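Local coordinates for protein osa (Shigella flexneri, PDB 4O7K) that suppresses the oncogenicity of Agrobacterium tumefaciens and acts as a plasmid fertility inhibition factor of the ParB/Srx superfamily, at residues 56-61 against 117-122; 43-48 against 153-158; 65-70 against 176-181; 121-126 against 134-139. The protein carries 1 engineered substitution. All blocks are in the same frame, centred on the assembly; numbering follows the deposited sequence. Where two conformers were deposited one is given.

Contact 1 (56-61 against 117-122); sequences FMTASN and PVPLAD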
# COMPACT_ATOMS: atom_id res chain seq x y z
N PHE A 56 8.71 9.71 -1.39
CA PHE A 56 9.01 9.63 0.04
C PHE A 56 7.73 9.56 0.85
O PHE A 56 6.76 10.26 0.56
CB PHE A 56 9.85 10.84 0.48
CG PHE A 56 11.23 10.85 -0.10
CD1 PHE A 56 11.45 11.36 -1.37
CD2 PHE A 56 12.30 10.34 0.61
CE1 PHE A 56 12.73 11.35 -1.92
CE2 PHE A 56 13.59 10.34 0.06
CZ PHE A 56 13.80 10.85 -1.20
N MET A 57 7.72 8.70 1.87
CA MET A 57 6.58 8.57 2.75
C MET A 57 7.04 8.58 4.20
O MET A 57 8.22 8.35 4.48
CB MET A 57 5.78 7.30 2.44
CG MET A 57 5.27 7.24 1.00
SD MET A 57 4.10 5.90 0.74
CE MET A 57 2.61 6.70 1.32
N THR A 58 6.10 8.84 5.11
CA THR A 58 6.43 8.96 6.52
C THR A 58 5.36 8.35 7.42
O THR A 58 4.19 8.28 7.05
CB THR A 58 6.62 10.44 6.93
OG1 THR A 58 6.95 10.50 8.32
CG2 THR A 58 5.34 11.23 6.67
N ALA A 59 5.77 7.90 8.60
CA ALA A 59 4.83 7.38 9.59
C ALA A 59 4.53 8.42 10.67
O ALA A 59 4.14 8.08 11.78
CB ALA A 59 5.38 6.11 10.23
N SER A 60 4.71 9.70 10.33
CA SER A 60 4.58 10.77 11.31
C SER A 60 3.18 10.85 11.90
O SER A 60 3.00 11.29 13.03
CB SER A 60 4.98 12.11 10.70
OG SER A 60 4.04 12.52 9.73
N ASN A 61 2.19 10.42 11.13
CA ASN A 61 0.81 10.52 11.57
C ASN A 61 0.36 9.27 12.33
O ASN A 61 -0.77 9.21 12.83
CB ASN A 61 -0.12 10.77 10.37
CG ASN A 61 0.08 12.16 9.73
OD1 ASN A 61 -0.58 12.49 8.75
ND2 ASN A 61 0.99 12.95 10.29
N PRO A 117 7.19 14.33 2.90
CA PRO A 117 6.82 12.94 2.61
C PRO A 117 5.33 12.70 2.82
O PRO A 117 4.72 13.32 3.69
CB PRO A 117 7.66 12.14 3.61
CG PRO A 117 8.05 13.11 4.68
CD PRO A 117 8.14 14.44 4.01
N VAL A 118 4.76 11.82 2.01
CA VAL A 118 3.35 11.46 2.11
C VAL A 118 3.11 10.50 3.28
O VAL A 118 3.75 9.46 3.37
CB VAL A 118 2.87 10.81 0.81
CG1 VAL A 118 1.38 10.39 0.92
CG2 VAL A 118 3.07 11.76 -0.36
N PRO A 119 2.19 10.85 4.19
CA PRO A 119 1.85 9.93 5.30
C PRO A 119 1.30 8.59 4.80
O PRO A 119 0.67 8.53 3.74
CB PRO A 119 0.79 10.71 6.08
CG PRO A 119 1.09 12.15 5.76
CD PRO A 119 1.50 12.14 4.32
N LEU A 120 1.56 7.53 5.56
CA LEU A 120 1.10 6.20 5.20
C LEU A 120 -0.42 6.08 5.20
O LEU A 120 -1.10 6.79 5.92
CB LEU A 120 1.68 5.16 6.17
CG LEU A 120 3.21 5.09 6.22
CD1 LEU A 120 3.61 3.95 7.15
CD2 LEU A 120 3.74 4.88 4.82
N ALA A 121 -0.91 5.15 4.39
CA ALA A 121 -2.30 4.71 4.43
C ALA A 121 -2.55 3.88 5.68
O ALA A 121 -1.67 3.16 6.16
CB ALA A 121 -2.63 3.90 3.20
N ASP A 122 -3.77 3.99 6.20
CA ASP A 122 -4.25 3.16 7.30
C ASP A 122 -5.24 2.13 6.77
O ASP A 122 -6.32 2.49 6.29
CB ASP A 122 -4.92 4.03 8.36
CG ASP A 122 -3.93 4.97 9.04
OD1 ASP A 122 -3.30 4.55 10.03
OD2 ASP A 122 -3.79 6.12 8.58

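Contact 2 (43-48 against 153-158); sequences VVWRLP and VFPVLS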
# COMPACT_ATOMS: atom_id res chain seq x y z
N VAL A 43 10.03 8.90 11.15
CA VAL A 43 10.42 7.80 10.29
C VAL A 43 10.03 8.14 8.86
O VAL A 43 8.87 8.44 8.58
CB VAL A 43 9.76 6.49 10.72
CG1 VAL A 43 10.13 5.37 9.75
CG2 VAL A 43 10.19 6.14 12.14
N VAL A 44 11.02 8.14 7.97
CA VAL A 44 10.79 8.43 6.57
C VAL A 44 11.41 7.36 5.69
O VAL A 44 12.54 6.92 5.94
CB VAL A 44 11.36 9.81 6.18
CG1 VAL A 44 11.28 10.02 4.66
CG2 VAL A 44 10.61 10.92 6.92
N TRP A 45 10.67 6.91 4.69
CA TRP A 45 11.23 6.01 3.68
C TRP A 45 11.39 6.69 2.34
O TRP A 45 10.56 7.51 1.94
CB TRP A 45 10.35 4.79 3.46
CG TRP A 45 10.15 3.89 4.61
CD1 TRP A 45 10.87 2.77 4.92
CD2 TRP A 45 9.11 3.99 5.60
NE1 TRP A 45 10.36 2.18 6.05
CE2 TRP A 45 9.28 2.90 6.48
CE3 TRP A 45 8.07 4.89 5.82
CZ2 TRP A 45 8.43 2.69 7.57
CZ3 TRP A 45 7.23 4.68 6.91
CH2 TRP A 45 7.42 3.59 7.77
N ARG A 46 12.47 6.34 1.65
CA ARG A 46 12.61 6.59 0.24
C ARG A 46 12.01 5.40 -0.49
O ARG A 46 12.31 4.25 -0.16
CB ARG A 46 14.09 6.78 -0.15
CG ARG A 46 14.33 6.84 -1.65
CD ARG A 46 15.82 6.80 -2.04
NE ARG A 46 15.93 6.69 -3.49
CZ ARG A 46 16.24 5.58 -4.15
NH1 ARG A 46 16.54 4.45 -3.50
NH2 ARG A 46 16.26 5.59 -5.48
N LEU A 47 11.16 5.66 -1.48
CA LEU A 47 10.58 4.57 -2.26
C LEU A 47 11.00 4.72 -3.72
O LEU A 47 10.70 5.73 -4.34
CB LEU A 47 9.04 4.55 -2.14
CG LEU A 47 8.42 4.16 -0.80
CD1 LEU A 47 8.52 5.32 0.17
CD2 LEU A 47 6.96 3.80 -0.99
N PRO A 48 11.72 3.72 -4.25
CA PRO A 48 12.06 3.73 -5.68
C PRO A 48 10.78 3.66 -6.50
O PRO A 48 9.89 2.89 -6.14
CB PRO A 48 12.90 2.47 -5.87
CG PRO A 48 13.26 2.00 -4.47
CD PRO A 48 12.17 2.49 -3.58
N VAL A 153 7.15 -2.43 -3.31
CA VAL A 153 6.85 -2.65 -1.90
C VAL A 153 6.67 -1.29 -1.24
O VAL A 153 7.40 -0.34 -1.54
CB VAL A 153 7.98 -3.46 -1.18
CG1 VAL A 153 7.69 -3.63 0.31
CG2 VAL A 153 8.18 -4.82 -1.84
N PHE A 154 5.67 -1.17 -0.37
CA PHE A 154 5.50 0.05 0.38
C PHE A 154 4.92 -0.29 1.75
O PHE A 154 4.30 -1.34 1.93
CB PHE A 154 4.63 1.06 -0.39
CG PHE A 154 3.32 0.50 -0.92
CD1 PHE A 154 2.20 0.45 -0.11
CD2 PHE A 154 3.22 0.08 -2.24
CE1 PHE A 154 1.00 -0.04 -0.60
CE2 PHE A 154 2.02 -0.41 -2.74
CZ PHE A 154 0.91 -0.47 -1.92
N PRO A 155 5.15 0.59 2.74
CA PRO A 155 4.59 0.35 4.07
C PRO A 155 3.15 0.84 4.18
O PRO A 155 2.76 1.78 3.47
CB PRO A 155 5.50 1.16 4.99
CG PRO A 155 6.15 2.18 4.12
CD PRO A 155 6.01 1.78 2.69
N VAL A 156 2.38 0.19 5.04
CA VAL A 156 1.04 0.63 5.39
C VAL A 156 0.90 0.51 6.90
O VAL A 156 1.72 -0.15 7.55
CB VAL A 156 -0.07 -0.19 4.69
CG1 VAL A 156 -0.03 0.01 3.18
CG2 VAL A 156 0.06 -1.67 5.04
N LEU A 157 -0.12 1.15 7.44
CA LEU A 157 -0.35 1.19 8.89
C LEU A 157 -1.56 0.34 9.28
O LEU A 157 -2.58 0.36 8.60
CB LEU A 157 -0.57 2.63 9.36
CG LEU A 157 0.66 3.53 9.38
CD1 LEU A 157 0.22 4.96 9.61
CD2 LEU A 157 1.59 3.06 10.49
N SER A 158 -1.42 -0.39 10.38
CA SER A 158 -2.46 -1.26 10.89
C SER A 158 -2.67 -0.98 12.37
O SER A 158 -1.73 -0.65 13.09
CB SER A 158 -2.08 -2.73 10.67
OG SER A 158 -2.93 -3.60 11.36

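Contact 3 (65-70 against 176-181); sequences SDFIVY and PIQVSK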
# COMPACT_ATOMS: atom_id res chain seq x y z
N SER A 65 0.94 2.88 19.00
CA SER A 65 0.31 1.58 19.09
C SER A 65 0.06 0.94 17.72
O SER A 65 -0.28 -0.24 17.63
CB SER A 65 -1.02 1.71 19.85
OG SER A 65 -1.91 2.57 19.16
N ASP A 66 0.22 1.72 16.65
CA ASP A 66 0.02 1.20 15.30
C ASP A 66 1.16 0.26 14.93
O ASP A 66 2.21 0.25 15.57
CB ASP A 66 -0.04 2.33 14.27
CG ASP A 66 -1.30 3.14 14.37
OD1 ASP A 66 -2.34 2.60 14.81
OD2 ASP A 66 -1.24 4.33 13.99
N PHE A 67 0.96 -0.51 13.87
CA PHE A 67 1.98 -1.41 13.36
C PHE A 67 2.25 -1.13 11.90
O PHE A 67 1.33 -0.78 11.16
CB PHE A 67 1.56 -2.87 13.54
CG PHE A 67 1.78 -3.41 14.91
CD1 PHE A 67 0.97 -3.01 15.97
CD2 PHE A 67 2.81 -4.30 15.16
CE1 PHE A 67 1.19 -3.49 17.24
CE2 PHE A 67 3.03 -4.79 16.43
CZ PHE A 67 2.23 -4.38 17.47
N ILE A 68 3.50 -1.26 11.48
CA ILE A 68 3.82 -1.11 10.07
C ILE A 68 3.91 -2.48 9.41
O ILE A 68 4.50 -3.42 9.95
CB ILE A 68 5.13 -0.34 9.88
CG1 ILE A 68 4.90 1.15 10.19
CG2 ILE A 68 5.65 -0.51 8.46
CD1 ILE A 68 6.14 1.88 10.63
N VAL A 69 3.29 -2.59 8.24
CA VAL A 69 3.44 -3.76 7.41
C VAL A 69 4.00 -3.32 6.06
O VAL A 69 3.48 -2.41 5.41
CB VAL A 69 2.10 -4.51 7.20
CG1 VAL A 69 2.32 -5.79 6.41
CG2 VAL A 69 1.44 -4.80 8.55
N TYR A 70 5.09 -3.95 5.64
CA TYR A 70 5.63 -3.73 4.30
C TYR A 70 4.92 -4.69 3.38
O TYR A 70 5.02 -5.91 3.55
CB TYR A 70 7.13 -3.96 4.26
CG TYR A 70 7.89 -3.00 5.15
CD1 TYR A 70 7.96 -1.65 4.85
CD2 TYR A 70 8.51 -3.45 6.30
CE1 TYR A 70 8.64 -0.77 5.67
CE2 TYR A 70 9.18 -2.59 7.13
CZ TYR A 70 9.25 -1.25 6.80
OH TYR A 70 9.93 -0.40 7.63
N PRO A 176 5.43 -7.78 10.66
CA PRO A 176 5.12 -6.40 10.99
C PRO A 176 6.09 -5.88 12.03
O PRO A 176 6.75 -6.68 12.67
CB PRO A 176 3.70 -6.47 11.58
CG PRO A 176 3.22 -7.84 11.32
CD PRO A 176 4.42 -8.71 11.20
N ILE A 177 6.12 -4.57 12.23
CA ILE A 177 6.88 -3.98 13.33
C ILE A 177 6.07 -2.85 13.94
O ILE A 177 5.48 -2.04 13.22
CB ILE A 177 8.29 -3.48 12.87
CG1 ILE A 177 9.09 -2.97 14.07
CG2 ILE A 177 8.17 -2.40 11.78
CD1 ILE A 177 10.55 -2.68 13.75
N GLN A 178 6.02 -2.79 15.26
CA GLN A 178 5.23 -1.76 15.92
C GLN A 178 5.87 -0.39 15.71
O GLN A 178 7.10 -0.26 15.75
CB GLN A 178 5.08 -2.05 17.41
CG GLN A 178 4.18 -1.05 18.13
CD GLN A 178 3.81 -1.52 19.52
OE1 GLN A 178 4.09 -2.65 19.90
NE2 GLN A 178 3.17 -0.64 20.30
N VAL A 179 5.05 0.61 15.47
CA VAL A 179 5.55 1.95 15.17
C VAL A 179 6.49 2.46 16.26
O VAL A 179 7.55 3.00 15.97
CB VAL A 179 4.38 2.94 14.98
CG1 VAL A 179 4.89 4.39 15.00
CG2 VAL A 179 3.68 2.64 13.68
N SER A 180 6.13 2.23 17.53
CA SER A 180 6.96 2.69 18.64
C SER A 180 8.36 2.05 18.61
O SER A 180 9.36 2.71 18.90
CB SER A 180 6.26 2.38 19.97
OG SER A 180 6.17 0.98 20.17
N LYS A 181 8.42 0.77 18.26
CA LYS A 181 9.69 0.07 18.22
C LYS A 181 10.54 0.55 17.04
O LYS A 181 11.77 0.69 17.16
CB LYS A 181 9.46 -1.44 18.13
CG LYS A 181 10.75 -2.27 18.10
CD LYS A 181 10.44 -3.76 18.22
CE LYS A 181 11.70 -4.60 18.32
NZ LYS A 181 12.43 -4.66 17.02

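Contact 4 (121-126 against 134-139); sequences ADVSPT and VCFTDG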
# COMPACT_ATOMS: atom_id res chain seq x y z
N ALA A 121 -0.91 5.15 4.39
CA ALA A 121 -2.30 4.71 4.43
C ALA A 121 -2.55 3.88 5.68
O ALA A 121 -1.67 3.16 6.16
CB ALA A 121 -2.63 3.90 3.20
N ASP A 122 -3.77 3.99 6.20
CA ASP A 122 -4.25 3.16 7.30
C ASP A 122 -5.24 2.13 6.77
O ASP A 122 -6.32 2.49 6.29
CB ASP A 122 -4.92 4.03 8.36
CG ASP A 122 -3.93 4.97 9.04
OD1 ASP A 122 -3.30 4.55 10.03
OD2 ASP A 122 -3.79 6.12 8.58
N VAL A 123 -4.87 0.86 6.83
CA VAL A 123 -5.69 -0.19 6.23
C VAL A 123 -6.03 -1.26 7.26
O VAL A 123 -5.54 -1.25 8.39
CB VAL A 123 -4.99 -0.87 5.03
CG1 VAL A 123 -4.60 0.18 3.97
CG2 VAL A 123 -3.78 -1.65 5.51
N SER A 124 -6.88 -2.20 6.85
CA SER A 124 -7.33 -3.25 7.74
C SER A 124 -7.62 -4.51 6.95
O SER A 124 -8.14 -4.46 5.84
CB SER A 124 -8.58 -2.80 8.50
OG SER A 124 -8.33 -1.59 9.21
N PRO A 125 -7.30 -5.67 7.54
CA PRO A 125 -7.75 -6.93 6.96
C PRO A 125 -9.25 -7.05 7.18
O PRO A 125 -9.75 -6.50 8.16
CB PRO A 125 -6.99 -7.99 7.76
CG PRO A 125 -6.74 -7.33 9.08
CD PRO A 125 -6.55 -5.87 8.79
N THR A 126 -9.96 -7.76 6.30
CA THR A 126 -11.39 -7.95 6.48
C THR A 126 -11.83 -9.19 5.72
O THR A 126 -11.03 -9.84 5.04
CB THR A 126 -12.20 -6.69 6.03
OG1 THR A 126 -13.56 -6.77 6.51
CG2 THR A 126 -12.18 -6.51 4.52
N VAL A 134 -8.66 -6.54 1.83
CA VAL A 134 -8.19 -5.38 2.58
C VAL A 134 -9.11 -4.19 2.33
O VAL A 134 -9.62 -3.99 1.23
CB VAL A 134 -6.73 -4.99 2.23
CG1 VAL A 134 -5.79 -6.13 2.58
CG2 VAL A 134 -6.60 -4.62 0.78
N CYS A 135 -9.35 -3.43 3.40
CA CYS A 135 -10.17 -2.23 3.31
C CYS A 135 -9.42 -1.09 4.00
O CYS A 135 -8.32 -1.30 4.55
CB CYS A 135 -11.57 -2.45 3.93
SG CYS A 135 -11.52 -2.90 5.69
N PHE A 136 -10.01 0.10 3.98
CA PHE A 136 -9.28 1.31 4.34
C PHE A 136 -9.95 2.13 5.42
O PHE A 136 -11.18 2.27 5.45
CB PHE A 136 -9.10 2.20 3.10
CG PHE A 136 -8.17 1.64 2.07
CD1 PHE A 136 -8.59 0.65 1.21
CD2 PHE A 136 -6.87 2.13 1.95
CE1 PHE A 136 -7.74 0.14 0.26
CE2 PHE A 136 -6.01 1.62 1.00
CZ PHE A 136 -6.43 0.64 0.15
N THR A 137 -9.13 2.69 6.29
CA THR A 137 -9.59 3.76 7.16
C THR A 137 -9.28 5.07 6.44
O THR A 137 -10.09 5.99 6.44
CB THR A 137 -8.91 3.71 8.53
OG1 THR A 137 -9.37 2.54 9.24
CG2 THR A 137 -9.22 4.95 9.34
N ASP A 138 -8.11 5.13 5.82
CA ASP A 138 -7.75 6.25 4.96
C ASP A 138 -6.58 5.85 4.05
O ASP A 138 -5.97 4.79 4.24
CB ASP A 138 -7.39 7.48 5.79
CG ASP A 138 -6.37 7.18 6.88
OD1 ASP A 138 -5.28 6.69 6.54
OD2 ASP A 138 -6.67 7.40 8.08
N GLY A 139 -6.29 6.69 3.06
CA GLY A 139 -5.14 6.49 2.20
C GLY A 139 -5.41 5.75 0.90
O GLY A 139 -4.48 5.22 0.30
O HOH W 1 -10.27 0.09 8.14

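Contact 1 (56-61 against 117-122)
Thr58 and Pro117 meet through apolar carbons at the tight part of this contact. Thr58 CB lies 3.8 Å from Pro117 CG, and the two side chains cross at a slant. Thr58 OG1 stands anti to the backbone N (chi1 -180°), where it bonds the carbonyl of Val43. Its CG2 therefore falls between N and C, beside the proline ring. The other face of the sheet carries Met57 and Val118. Met57 bends at chi3 (84°), and its CE comes to rest 3.9 Å from Val118 CG1. Leu120 CD2 comes back to touch Met57 CB. Three backbone hydrogen bonds join the parallel strands: Val118 N to Phe56 O, Thr58 N to Val118 O, and Leu120 N to Thr58 O. Thr58 is thus gripped through both its N and its O. The looser side is at Asn61, which is exposed. Its OD1 reaches Pro119 CG at 3.4 Å, a plain van der Waals touch. This is the parallel pairing within an otherwise antiparallel mixed sheet. Strand 44-47 flanks 55-58 on its other edge. Helix 103-112 packs on Met57 and Val118 through Phe110, and strand 153-158 meets Leu120 through Pro155 and Leu157.

Contact 2 (43-48 against 153-158)
Trp45 and Pro155 form a CH-pi contact between two different sheets of the fold. Trp45 belongs to the five-stranded mixed sheet, Pro155 to the three-stranded antiparallel one. The strands run roughly antiparallel at 154°, but their axes stay 8.7 Å apart. No hydrogen bond links the two segments, and the contact is mostly between side chains. The CH-pi part is made by Pro155 CG, which sits over the six-membered ring of Trp45, 3.7 Å from its centroid. The approach is 10° off the ring normal. Trp45 CB points toward strand 153-158, and CG is anti to the carbonyl carbon (chi1 -62°). Val43 CG1 covers the opposite face, so the indole is held between a proline and a valine. The ring's polar edge is satisfied elsewhere: NE1 bonds the hydroxyl of Tyr70, whose ring stands nearly perpendicular to the indole. The aliphatic part belongs to Leu47. It crosses Phe154 at a slant and also approaches Pro155 CD. The Phe154 ring leads away from Leu47 and meets Phe76 edge-to-face. All five touching residues are buried, in a core shared with Leu120 and Ile68. The closest aliphatic touch is made by one methyl: Leu47 CD2 lies 3.6 Å from Phe154 CB.

Contact 3 (65-70 against 176-181)
Phe67 lies against Gln178, and this pair makes up one face of the strand pairing. Gln178 CG is anti to the backbone N (chi1 -176°), and the chain beyond it is extended. Its CB sits over one face of the Phe67 ring, 3.8 Å from the centroid and displaced toward the rim. Farther out, Gln178 OE1 comes 3.5 Å from Phe67 CZ. The amide and ring planes are 31° apart, so the amide is tilted and does not stack flat. Its NE2 bonds the carbonyl of Gln64, which fixes the end of the side chain. Phe67 CG is anti to the carbonyl carbon, and its ring leans toward the partner segment. Pro176 CB also comes near this ring and Val69 CG2. Val69 and Pro176 lie side by side, pointing the same way.

Ile68 and Ile177 share the other face. Ile68 CB meets Ile177 CG2 at 4.1 Å. The two residues are an antiparallel hydrogen-bonded pair. Ile68 N bonds Ile177 O at 2.7 Å, and Ile177 N returns a bond to Ile68 O. Val179, the first residue of helix 179-189, follows the N-cap residue Gln178. Its CG2 meets Ile68 CG1 at 4.0 Å, the two side chains crossing near a right angle. Val179 N bonds Asp66 O at 2.9 Å in a nearly straight bond (176°). The chemistry implies that the amide of Val179, in the first turn of the helix, is taken up by the carbonyl of Asp66 in segment 65-70, while Ile68, Ile177 and Val179 add apolar contact next to the three backbone bonds.

Contact 4 (121-126 against 134-139)
Asp122 and Asp138 bring their carboxylates together: Asp122 OD2 lies 2.6 Å from Asp138 OD1. The carboxylate planes are nearly perpendicular, at 89°. Asp138 CG stands between its backbone N and carbonyl carbon (chi1 51°), which turns it toward Asp122. Asp122 N bonds Asp138 O at 3.1 Å, and makes a weak bond to Asp138 OD1. On the carbonyl side, Asp122 O accepts two hydrogen bonds. Thr137 N reaches Asp122 O at 2.8 Å. Asp138 N bonds the same oxygen on a lone pair.

Cys135 and Ser124 form a hydrogen-bonded pair farther along, with bonds in both directions. Cys135 SG is turned between its N and carbonyl carbon (chi1 60°), toward the other strand. It touches Thr126 CG2 at 3.9 Å and lies near Ser124 CB. A water links Ser124 OG and Thr137 OG1, but this bridge is doubtful, because Ser124 has two conformers and it rests on one of them.

The opposite face holds Val123 and Phe136, side by side and pointing the same way. Val123 CG1 lies 3.6 Å from Phe136 CE2. Leu167 of helix 161-171 and Phe76 of helix 73-81 cover Val123, and Trp80 meets the Phe136 ring. Beyond Asp138, Gly139 is the N-cap of helix 140-148, and a phosphate, probably from the crystallisation liquor, lies near it. Two successive residues, Thr137 and Asp138, face Asp122: this is a classic beta bulge in an antiparallel beta hairpin.

Overall arrangement
From the N terminus the chain first lays down 43-48, then 56-61, next to each other in the mixed sheet. The segment 65-70 follows in the second sheet. Contact 1 closes when 117-122 returns beside 56-61. Contact 4 begins on the same strand, sharing Ala121 and Asp122, and closes the short hairpin loop with 134-139. Contact 2 closes next at 153-158, and both contact 1 and contact 4 nest within its loop. Contact 3 closes last at 176-181. It crosses contacts 1 and 2 and encloses contact 4. Segment 153-158 ties the two sheets: Leu157 pairs with Ala121 and Val123, and Val156 with Val69.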